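Long-range contacts in ankyrin repeat domain protein (PDB 6MCA), which is a Legionella effector, AnkH, that interacts with the host LARP7 component of the 7SK snRNP complex and probably acts inside the infected cell: residues Cys62-Gln67 / His236-Gly241; Gln166-Ile171 / Glu180-Gly185; Ala335-Ser340 / Val375-Tyr380. All blocks are in the same frame, centred on the assembly; numbering follows the deposited sequence.

Contact 1 of 3, residues Cys62-Gln67 / His236-Gly241; sequences CAITRQ and HHPRLG. With TLA (L(+)-tartaric acid), chain C.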
loop_
_atom_site.group_PDB
_atom_site.type_symbol
_atom_site.label_atom_id
_atom_site.label_comp_id
_atom_site.label_asym_id
_atom_site.label_seq_id
_atom_site.Cartn_x
_atom_site.Cartn_y
_atom_site.Cartn_z
ATOM N N CYS A 62 -24.936 -0.147 2.103
ATOM C CA CYS A 62 -25.273 1.154 2.672
ATOM C C CYS A 62 -24.019 1.961 2.985
ATOM O O CYS A 62 -23.969 3.170 2.734
ATOM C CB CYS A 62 -26.111 0.971 3.937
ATOM S SG CYS A 62 -27.749 0.285 3.650
ATOM N N ALA A 63 -22.998 1.305 3.541
ATOM C CA ALA A 63 -21.755 2.002 3.855
ATOM C C ALA A 63 -21.065 2.498 2.589
ATOM O O ALA A 63 -20.577 3.633 2.542
ATOM C CB ALA A 63 -20.826 1.086 4.652
ATOM N N ILE A 64 -21.022 1.661 1.549
ATOM C CA ILE A 64 -20.371 2.045 0.300
ATOM C C ILE A 64 -21.098 3.220 -0.343
ATOM O O ILE A 64 -20.468 4.144 -0.872
ATOM C CB ILE A 64 -20.293 0.835 -0.652
ATOM C CG1 ILE A 64 -19.264 -0.178 -0.146
ATOM C CG2 ILE A 64 -19.951 1.279 -2.068
ATOM C CD1 ILE A 64 -19.126 -1.399 -1.030
ATOM N N THR A 65 -22.428 3.212 -0.298
ATOM C CA THR A 65 -23.221 4.253 -0.940
ATOM C C THR A 65 -23.587 5.402 -0.006
ATOM O O THR A 65 -24.332 6.297 -0.420
ATOM C CB THR A 65 -24.496 3.650 -1.537
ATOM O OG1 THR A 65 -25.254 3.008 -0.504
ATOM C CG2 THR A 65 -24.148 2.630 -2.612
ATOM N N ARG A 66 -23.090 5.397 1.235
ATOM C CA ARG A 66 -23.303 6.491 2.187
ATOM C C ARG A 66 -24.785 6.725 2.473
ATOM O O ARG A 66 -25.222 7.862 2.668
ATOM C CB ARG A 66 -22.651 7.789 1.700
ATOM C CG ARG A 66 -21.182 7.681 1.347
ATOM C CD ARG A 66 -20.737 8.919 0.587
ATOM N NE ARG A 66 -19.305 8.916 0.312
ATOM C CZ ARG A 66 -18.397 9.502 1.083
ATOM N NH1 ARG A 66 -18.773 10.141 2.183
ATOM N NH2 ARG A 66 -17.113 9.452 0.755
ATOM N N GLN A 67 -25.566 5.645 2.482
ATOM C CA GLN A 67 -27.011 5.699 2.701
ATOM C C GLN A 67 -27.271 5.403 4.173
ATOM O O GLN A 67 -27.336 4.242 4.583
ATOM C CB GLN A 67 -27.729 4.708 1.793
ATOM C CG GLN A 67 -27.677 5.071 0.321
ATOM C CD GLN A 67 -28.763 6.050 -0.070
ATOM O OE1 GLN A 67 -29.803 5.659 -0.596
ATOM N NE2 GLN A 67 -28.532 7.330 0.194
ATOM N N HIS A 236 -14.253 -0.430 -6.217
ATOM C CA HIS A 236 -15.034 -1.276 -5.324
ATOM C C HIS A 236 -16.533 -1.059 -5.469
ATOM O O HIS A 236 -17.313 -1.907 -5.023
ATOM C CB HIS A 236 -14.626 -1.030 -3.869
ATOM C CG HIS A 236 -13.208 -1.404 -3.568
ATOM N ND1 HIS A 236 -12.805 -2.710 -3.389
ATOM C CD2 HIS A 236 -12.100 -0.643 -3.409
ATOM C CE1 HIS A 236 -11.509 -2.738 -3.135
ATOM N NE2 HIS A 236 -11.057 -1.496 -3.141
ATOM N N HIS A 237 -16.949 0.045 -6.076
ATOM C CA HIS A 237 -18.371 0.345 -6.187
ATOM C C HIS A 237 -19.052 -0.675 -7.094
ATOM O O HIS A 237 -18.532 -0.984 -8.173
ATOM C CB HIS A 237 -18.579 1.756 -6.725
ATOM C CG HIS A 237 -19.914 2.341 -6.385
ATOM N ND1 HIS A 237 -21.089 1.890 -6.947
ATOM C CD2 HIS A 237 -20.260 3.338 -5.537
ATOM C CE1 HIS A 237 -22.101 2.585 -6.461
ATOM N NE2 HIS A 237 -21.625 3.470 -5.603
ATOM N N PRO A 238 -20.205 -1.220 -6.697
ATOM C CA PRO A 238 -20.861 -2.239 -7.531
ATOM C C PRO A 238 -21.429 -1.701 -8.834
ATOM O O PRO A 238 -21.588 -2.482 -9.782
ATOM C CB PRO A 238 -21.973 -2.776 -6.620
ATOM C CG PRO A 238 -22.220 -1.680 -5.636
ATOM C CD PRO A 238 -20.895 -1.021 -5.412
ATOM N N ARG A 239 -21.737 -0.405 -8.921
ATOM C CA ARG A 239 -22.347 0.145 -10.133
ATOM C C ARG A 239 -22.092 1.654 -10.146
ATOM O O ARG A 239 -22.746 2.397 -9.411
ATOM C CB ARG A 239 -23.834 -0.171 -10.186
ATOM C CG ARG A 239 -24.591 0.526 -11.307
ATOM C CD ARG A 239 -26.093 0.440 -11.084
ATOM N NE ARG A 239 -26.532 -0.937 -10.871
ATOM C CZ ARG A 239 -27.728 -1.278 -10.402
ATOM N NH1 ARG A 239 -28.036 -2.558 -10.241
ATOM N NH2 ARG A 239 -28.614 -0.342 -10.090
ATOM N N LEU A 240 -21.155 2.086 -10.985
ATOM C CA LEU A 240 -20.846 3.505 -11.096
ATOM C C LEU A 240 -22.012 4.264 -11.719
ATOM O O LEU A 240 -22.729 3.752 -12.582
ATOM C CB LEU A 240 -19.582 3.714 -11.930
ATOM C CG LEU A 240 -18.293 3.118 -11.362
ATOM C CD1 LEU A 240 -17.120 3.409 -12.283
ATOM C CD2 LEU A 240 -18.027 3.648 -9.962
ATOM N N GLY A 241 -22.195 5.504 -11.271
ATOM C CA GLY A 241 -23.308 6.312 -11.725
ATOM C C GLY A 241 -22.917 7.682 -12.237
ATOM O O GLY A 241 -21.756 7.917 -12.584
HETATM O O1 TLA C . -24.323 5.813 -4.531
HETATM O O11 TLA C . -22.142 5.757 -4.526
HETATM C C1 TLA C . -23.219 6.322 -4.199
HETATM C C2 TLA C . -23.185 7.621 -3.398
HETATM O O2 TLA C . -24.468 7.908 -2.919
HETATM C C3 TLA C . -22.709 8.763 -4.293
HETATM O O3 TLA C . -23.811 9.358 -4.920
HETATM C C4 TLA C . -21.986 9.804 -3.440
HETATM O O4 TLA C . -22.518 10.925 -3.231
HETATM O O41 TLA C . -20.858 9.539 -2.946
#
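The imidazole of His237 meets Ile64 CG2 and Thr65 CG2 obliquely, with tartrate O11 near its plane at one edge and the backbone N of Arg239 in its plane at another. Ile64 and Thr65 lie in the last turn of helix 58-65, in the helical N-terminal part that probably continues the ankyrin-type stacking of the predicted repeat 87-119, and His237 in the loop between helices 215-233 and 242-251. His244 adds an edge-to-face contact to the same ring. Arg239 N donates to His237 ND1 over 3.1 Å (163°), which helps set the ring's rotation and leaves NE2 to donate to tartrate O11 at 2.6 Å. No hydrogen bond crosses the interface itself. In Ile64 a chi1 of -72° puts CG1 beside the backbone N and CG2 anti to it; CG2 reaches His237 CD2 at 4.0 Å and Pro238 CD at 4.2 Å, while Trp94 touches the same isoleucine. Thr65 OG1 turns back to the carbonyl of Glu61, and its methyl CG2 crosses the histidine side chain at about a right angle. Arg66, at positive phi, closes the helix in a Schellman motif. The tartrate, probably from the crystallisation liquor, bridges both segments: its O2 donates to Thr65 O at 3.0 Å.

Contact 2 of 3, residues Gln166-Ile171 / Glu180-Gly185; sequences QGDVDI and ELDYEG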
loop_
_atom_site.group_PDB
_atom_site.type_symbol
_atom_site.label_atom_id
_atom_site.label_comp_id
_atom_site.label_asym_id
_atom_site.label_seq_id
_atom_site.Cartn_x
_atom_site.Cartn_y
_atom_site.Cartn_z
ATOM N N GLN A 166 11.645 -11.221 2.457
ATOM C CA GLN A 166 10.861 -12.384 2.074
ATOM C C GLN A 166 10.299 -13.064 3.316
ATOM O O GLN A 166 10.879 -12.990 4.403
ATOM C CB GLN A 166 11.703 -13.381 1.272
ATOM C CG GLN A 166 12.226 -12.838 -0.048
ATOM C CD GLN A 166 12.814 -13.922 -0.931
ATOM O OE1 GLN A 166 13.045 -15.046 -0.482
ATOM N NE2 GLN A 166 13.059 -13.591 -2.193
ATOM N N GLY A 167 9.162 -13.727 3.145
ATOM C CA GLY A 167 8.548 -14.462 4.232
ATOM C C GLY A 167 7.522 -13.642 4.991
ATOM O O GLY A 167 7.003 -12.627 4.520
ATOM N N ASP A 168 7.231 -14.107 6.201
ATOM C CA ASP A 168 6.238 -13.494 7.067
ATOM C C ASP A 168 6.903 -12.889 8.297
ATOM O O ASP A 168 8.095 -13.079 8.554
ATOM C CB ASP A 168 5.183 -14.521 7.500
ATOM C CG ASP A 168 4.485 -15.174 6.324
ATOM O OD1 ASP A 168 4.100 -14.450 5.382
ATOM O OD2 ASP A 168 4.319 -16.411 6.346
ATOM N N VAL A 169 6.104 -12.141 9.054
ATOM C CA VAL A 169 6.501 -11.667 10.376
ATOM C C VAL A 169 5.235 -11.432 11.185
ATOM O O VAL A 169 4.188 -11.079 10.643
ATOM C CB VAL A 169 7.377 -10.391 10.308
ATOM C CG1 VAL A 169 6.524 -9.150 10.078
ATOM C CG2 VAL A 169 8.211 -10.250 11.576
ATOM N N ASP A 170 5.324 -11.649 12.492
ATOM C CA ASP A 170 4.163 -11.523 13.361
ATOM C C ASP A 170 4.163 -10.161 14.043
ATOM O O ASP A 170 5.153 -9.775 14.673
ATOM C CB ASP A 170 4.131 -12.644 14.400
ATOM C CG ASP A 170 3.602 -13.946 13.829
ATOM O OD1 ASP A 170 3.933 -14.269 12.669
ATOM O OD2 ASP A 170 2.842 -14.643 14.537
ATOM N N ILE A 171 3.052 -9.445 13.907
ATOM C CA ILE A 171 2.852 -8.178 14.594
ATOM C C ILE A 171 1.773 -8.375 15.653
ATOM O O ILE A 171 1.146 -9.427 15.747
ATOM C CB ILE A 171 2.491 -7.036 13.624
ATOM C CG1 ILE A 171 1.125 -7.284 12.981
ATOM C CG2 ILE A 171 3.571 -6.875 12.563
ATOM C CD1 ILE A 171 0.579 -6.087 12.232
ATOM N N GLU A 180 -0.136 -12.814 11.698
ATOM C CA GLU A 180 0.857 -12.907 10.641
ATOM C C GLU A 180 0.690 -11.776 9.635
ATOM O O GLU A 180 -0.422 -11.323 9.351
ATOM C CB GLU A 180 0.761 -14.256 9.929
ATOM C CG GLU A 180 1.569 -15.365 10.587
ATOM C CD GLU A 180 2.198 -16.306 9.578
ATOM O OE1 GLU A 180 1.880 -16.192 8.375
ATOM O OE2 GLU A 180 3.011 -17.160 9.989
ATOM N N LEU A 181 1.818 -11.330 9.089
ATOM C CA LEU A 181 1.870 -10.277 8.088
ATOM C C LEU A 181 2.836 -10.723 7.005
ATOM O O LEU A 181 3.967 -11.128 7.305
ATOM C CB LEU A 181 2.320 -8.945 8.706
ATOM C CG LEU A 181 2.561 -7.741 7.791
ATOM C CD1 LEU A 181 2.106 -6.469 8.481
ATOM C CD2 LEU A 181 4.027 -7.623 7.392
ATOM N N ASP A 182 2.390 -10.649 5.755
ATOM C CA ASP A 182 3.167 -11.115 4.613
ATOM C C ASP A 182 4.019 -9.961 4.093
ATOM O O ASP A 182 3.488 -8.964 3.592
ATOM C CB ASP A 182 2.240 -11.655 3.527
ATOM C CG ASP A 182 2.993 -12.275 2.367
ATOM O OD1 ASP A 182 4.217 -12.493 2.492
ATOM O OD2 ASP A 182 2.357 -12.547 1.327
ATOM N N TYR A 183 5.343 -10.100 4.216
ATOM C CA TYR A 183 6.254 -9.086 3.693
ATOM C C TYR A 183 6.077 -8.887 2.194
ATOM O O TYR A 183 6.270 -7.777 1.687
ATOM C CB TYR A 183 7.703 -9.479 3.987
ATOM C CG TYR A 183 8.200 -9.132 5.373
ATOM C CD1 TYR A 183 7.780 -7.977 6.019
ATOM C CD2 TYR A 183 9.104 -9.958 6.029
ATOM C CE1 TYR A 183 8.243 -7.659 7.283
ATOM C CE2 TYR A 183 9.569 -9.649 7.291
ATOM C CZ TYR A 183 9.138 -8.499 7.914
ATOM O OH TYR A 183 9.601 -8.190 9.171
ATOM N N GLU A 184 5.714 -9.947 1.473
ATOM C CA GLU A 184 5.676 -9.928 0.017
ATOM C C GLU A 184 4.295 -9.631 -0.551
ATOM O O GLU A 184 4.172 -9.446 -1.766
ATOM C CB GLU A 184 6.177 -11.269 -0.532
ATOM C CG GLU A 184 7.427 -11.783 0.167
ATOM C CD GLU A 184 7.803 -13.189 -0.257
ATOM O OE1 GLU A 184 8.135 -13.387 -1.445
ATOM O OE2 GLU A 184 7.767 -14.099 0.600
ATOM N N GLY A 185 3.261 -9.580 0.285
ATOM C CA GLY A 185 1.924 -9.299 -0.214
ATOM C C GLY A 185 1.800 -7.849 -0.645
ATOM O O GLY A 185 2.159 -6.930 0.102
#
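Leu181 N donates to Val169 O at 2.8 Å, and Val169 N returns a bond to Leu181 O at 2.9 Å, lying in the carbonyl plane; together they make the hydrogen-bonded pair of an antiparallel beta hairpin, strands 168-172 and 178-182. Past the strands Tyr183 N donates to Gly167 O, and the Glu184 side chain takes over, OE2 accepting from Gly167 N at 2.9 Å (168°), met from above the carboxylate plane. Val169 and Leu181 share the buried face, with Ile171 and Tyr183 beside them, toward helices 147-162 and 404-421. The phenol of Tyr183 lies obliquely against Val169, whose CG1 is 3.5 Å from Tyr183 CZ; a chi1 of 79° puts this methyl between the backbone N and the carbonyl carbon. Leu181 CD2 adds a contact to Val169 CG1 at 4.0 Å. On the other face four acids gather: Asp168 OD2 is 3.2 Å from Glu180 OE1, their carboxylate planes 50° apart, with Asp170 and Asp182 alongside. Such crowding would probably raise the proton affinity of one or more of them. Asp182 OD1 also closes an Asx turn, accepting from Glu184 N at 3.1 Å.

Contact 3 of 3, residues Ala335-Ser340 / Val375-Tyr380; sequences AQMPIS and VALSLY. With GOL (glycerol), chain D.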
loop_
_atom_site.group_PDB
_atom_site.type_symbol
_atom_site.label_atom_id
_atom_site.label_comp_id
_atom_site.label_asym_id
_atom_site.label_seq_id
_atom_site.Cartn_x
_atom_site.Cartn_y
_atom_site.Cartn_z
ATOM N N ALA A 335 10.747 8.750 -25.727
ATOM C CA ALA A 335 11.890 8.635 -24.834
ATOM C C ALA A 335 11.773 7.367 -24.002
ATOM O O ALA A 335 10.755 6.673 -24.018
ATOM C CB ALA A 335 12.013 9.864 -23.925
ATOM N N GLN A 336 12.838 7.073 -23.263
ATOM C CA GLN A 336 12.855 5.937 -22.355
ATOM C C GLN A 336 13.684 6.311 -21.137
ATOM O O GLN A 336 14.480 7.252 -21.172
ATOM C CB GLN A 336 13.417 4.679 -23.028
ATOM C CG GLN A 336 14.828 4.844 -23.567
ATOM C CD GLN A 336 15.238 3.717 -24.498
ATOM O OE1 GLN A 336 14.909 3.727 -25.685
ATOM N NE2 GLN A 336 15.965 2.743 -23.965
ATOM N N MET A 337 13.486 5.566 -20.052
ATOM C CA MET A 337 14.237 5.835 -18.833
ATOM C C MET A 337 14.916 4.557 -18.347
ATOM O O MET A 337 14.265 3.501 -18.267
ATOM C CB MET A 337 13.338 6.419 -17.736
ATOM C CG MET A 337 13.103 7.917 -17.883
ATOM S SD MET A 337 12.192 8.657 -16.515
ATOM C CE MET A 337 13.268 8.268 -15.136
ATOM N N PRO A 338 16.210 4.611 -18.018
ATOM C CA PRO A 338 16.953 3.415 -17.562
ATOM C C PRO A 338 16.656 3.060 -16.110
ATOM O O PRO A 338 17.494 3.169 -15.209
ATOM C CB PRO A 338 18.409 3.836 -17.781
ATOM C CG PRO A 338 18.397 5.311 -17.574
ATOM C CD PRO A 338 17.077 5.798 -18.116
ATOM N N ILE A 339 15.428 2.620 -15.867
ATOM C CA ILE A 339 15.013 2.151 -14.551
ATOM C C ILE A 339 15.338 0.666 -14.449
ATOM O O ILE A 339 15.056 -0.105 -15.373
ATOM C CB ILE A 339 13.514 2.412 -14.324
ATOM C CG1 ILE A 339 13.246 3.915 -14.192
ATOM C CG2 ILE A 339 13.017 1.666 -13.100
ATOM C CD1 ILE A 339 13.281 4.428 -12.765
ATOM N N SER A 340 15.941 0.266 -13.331
ATOM C CA SER A 340 16.375 -1.114 -13.167
ATOM C C SER A 340 15.182 -2.064 -13.172
ATOM O O SER A 340 14.095 -1.742 -12.683
ATOM C CB SER A 340 17.165 -1.273 -11.867
ATOM O OG SER A 340 16.301 -1.321 -10.745
ATOM N N VAL A 375 18.593 13.901 -12.957
ATOM C CA VAL A 375 18.081 14.449 -11.705
ATOM C C VAL A 375 16.954 13.580 -11.164
ATOM O O VAL A 375 16.857 13.348 -9.954
ATOM C CB VAL A 375 17.631 15.909 -11.907
ATOM C CG1 VAL A 375 16.944 16.439 -10.657
ATOM C CG2 VAL A 375 18.819 16.782 -12.273
ATOM N N ALA A 376 16.096 13.074 -12.052
ATOM C CA ALA A 376 14.976 12.246 -11.615
ATOM C C ALA A 376 15.464 10.970 -10.940
ATOM O O ALA A 376 14.976 10.595 -9.867
ATOM C CB ALA A 376 14.073 11.919 -12.803
ATOM N N LEU A 377 16.440 10.292 -11.549
ATOM C CA LEU A 377 16.940 9.049 -10.971
ATOM C C LEU A 377 17.704 9.305 -9.677
ATOM O O LEU A 377 17.595 8.527 -8.718
ATOM C CB LEU A 377 17.815 8.314 -11.985
ATOM C CG LEU A 377 17.062 7.764 -13.199
ATOM C CD1 LEU A 377 17.993 6.990 -14.119
ATOM C CD2 LEU A 377 15.897 6.899 -12.754
ATOM N N SER A 378 18.482 10.392 -9.624
ATOM C CA SER A 378 19.183 10.726 -8.388
ATOM C C SER A 378 18.196 11.016 -7.262
ATOM O O SER A 378 18.380 10.556 -6.126
ATOM C CB SER A 378 20.110 11.919 -8.618
ATOM O OG SER A 378 20.912 12.169 -7.477
ATOM N N LEU A 379 17.138 11.772 -7.565
ATOM C CA LEU A 379 16.100 12.054 -6.580
ATOM C C LEU A 379 15.411 10.776 -6.126
ATOM O O LEU A 379 15.112 10.609 -4.939
ATOM C CB LEU A 379 15.084 13.030 -7.172
ATOM C CG LEU A 379 14.088 13.703 -6.231
ATOM C CD1 LEU A 379 14.792 14.717 -5.345
ATOM C CD2 LEU A 379 12.975 14.362 -7.029
ATOM N N TYR A 380 15.148 9.863 -7.064
ATOM C CA TYR A 380 14.512 8.594 -6.721
ATOM C C TYR A 380 15.376 7.792 -5.754
ATOM O O TYR A 380 14.882 7.270 -4.746
ATOM C CB TYR A 380 14.233 7.804 -8.002
ATOM C CG TYR A 380 13.818 6.366 -7.796
ATOM C CD1 TYR A 380 12.553 6.048 -7.320
ATOM C CD2 TYR A 380 14.684 5.324 -8.099
ATOM C CE1 TYR A 380 12.168 4.732 -7.140
ATOM C CE2 TYR A 380 14.308 4.007 -7.922
ATOM C CZ TYR A 380 13.050 3.716 -7.443
ATOM O OH TYR A 380 12.672 2.405 -7.265
HETATM C C1 GOL D . 17.851 -0.667 -7.192
HETATM O O1 GOL D . 17.623 -0.048 -8.420
HETATM C C2 GOL D . 16.466 -0.943 -6.558
HETATM O O2 GOL D . 16.571 -1.682 -5.388
HETATM C C3 GOL D . 15.851 0.457 -6.311
HETATM O O3 GOL D . 14.770 0.583 -7.183
#
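The chain leaving strand 331-337, outermost in the five-stranded antiparallel sheet within this chain, packs here against the start of the long helix 373-399. The sheet belongs to the part of AnkH that probably corresponds to its cysteine protease-like region. Leu377 carries the contact, and its two methyls divide the work. CD1 meets Pro338 CG at 3.9 Å, the side chains crossing at a slant, while CD2 reaches Ile339 CD1 at 3.6 Å and Met337 CE at 3.8 Å. A chi1 of -68° sets Leu377 CG anti to the carbonyl carbon, and chi2 of -177° puts CD1 anti to CA, toward Pro338, and leaves CD2 to Ile339 and Met337. Met337 slides past the leucine in the opposite direction; its chain bends at the last torsion, chi3 59°, bringing CE within 4.4 Å of Ala376 CB as well. Pro338 is the centre of an inverse gamma turn, in which Ile339 N donates to Met337 O. Val292 of the neighbouring strand touches Met337 and Ile339, and Ser361 of helix 355-364 touches Met337 and Ala376. Farther along, a glycerol, probably from the crystallisation liquor, spans the two segments: Ser340 OG shares a hydrogen bond with its O1 at 3.0 Å, and Tyr380 OH with its O3 at 2.8 Å, O3 lying near the plane of the phenol at the ring edge. Arg282 binds the glycerol too. With no hydrogen bond directly between the segments, they are joined by methyl, methylene and thioether-methyl contacts, a dispersion-based fit without directional bonds, while Arg282 supplies a polar bridge of the protein's own, joining Ser340 O to Tyr380 OH.

In the fold
From the N terminus, the chain first runs through helical hairpins that include the predicted ankyrin repeat 87-119. Contact 1 closes the widest loop, joining helix 58-65 to the loop ahead of helix 242-251, 169 residues on. Contact 2 lies wholly within that span as a local hairpin closing an eight-residue connection, wedged between helix 147-162 and the much later helix 404-421. Contact 3 follows both in series; it ties the end of the outermost strand 331-337 of the five-stranded sheet to helix 373-399. None of the three touch: centres lie about 32 Å apart for contacts 1 and 2, 30 Å for contacts 2 and 3, and 39 Å for contacts 1 and 3.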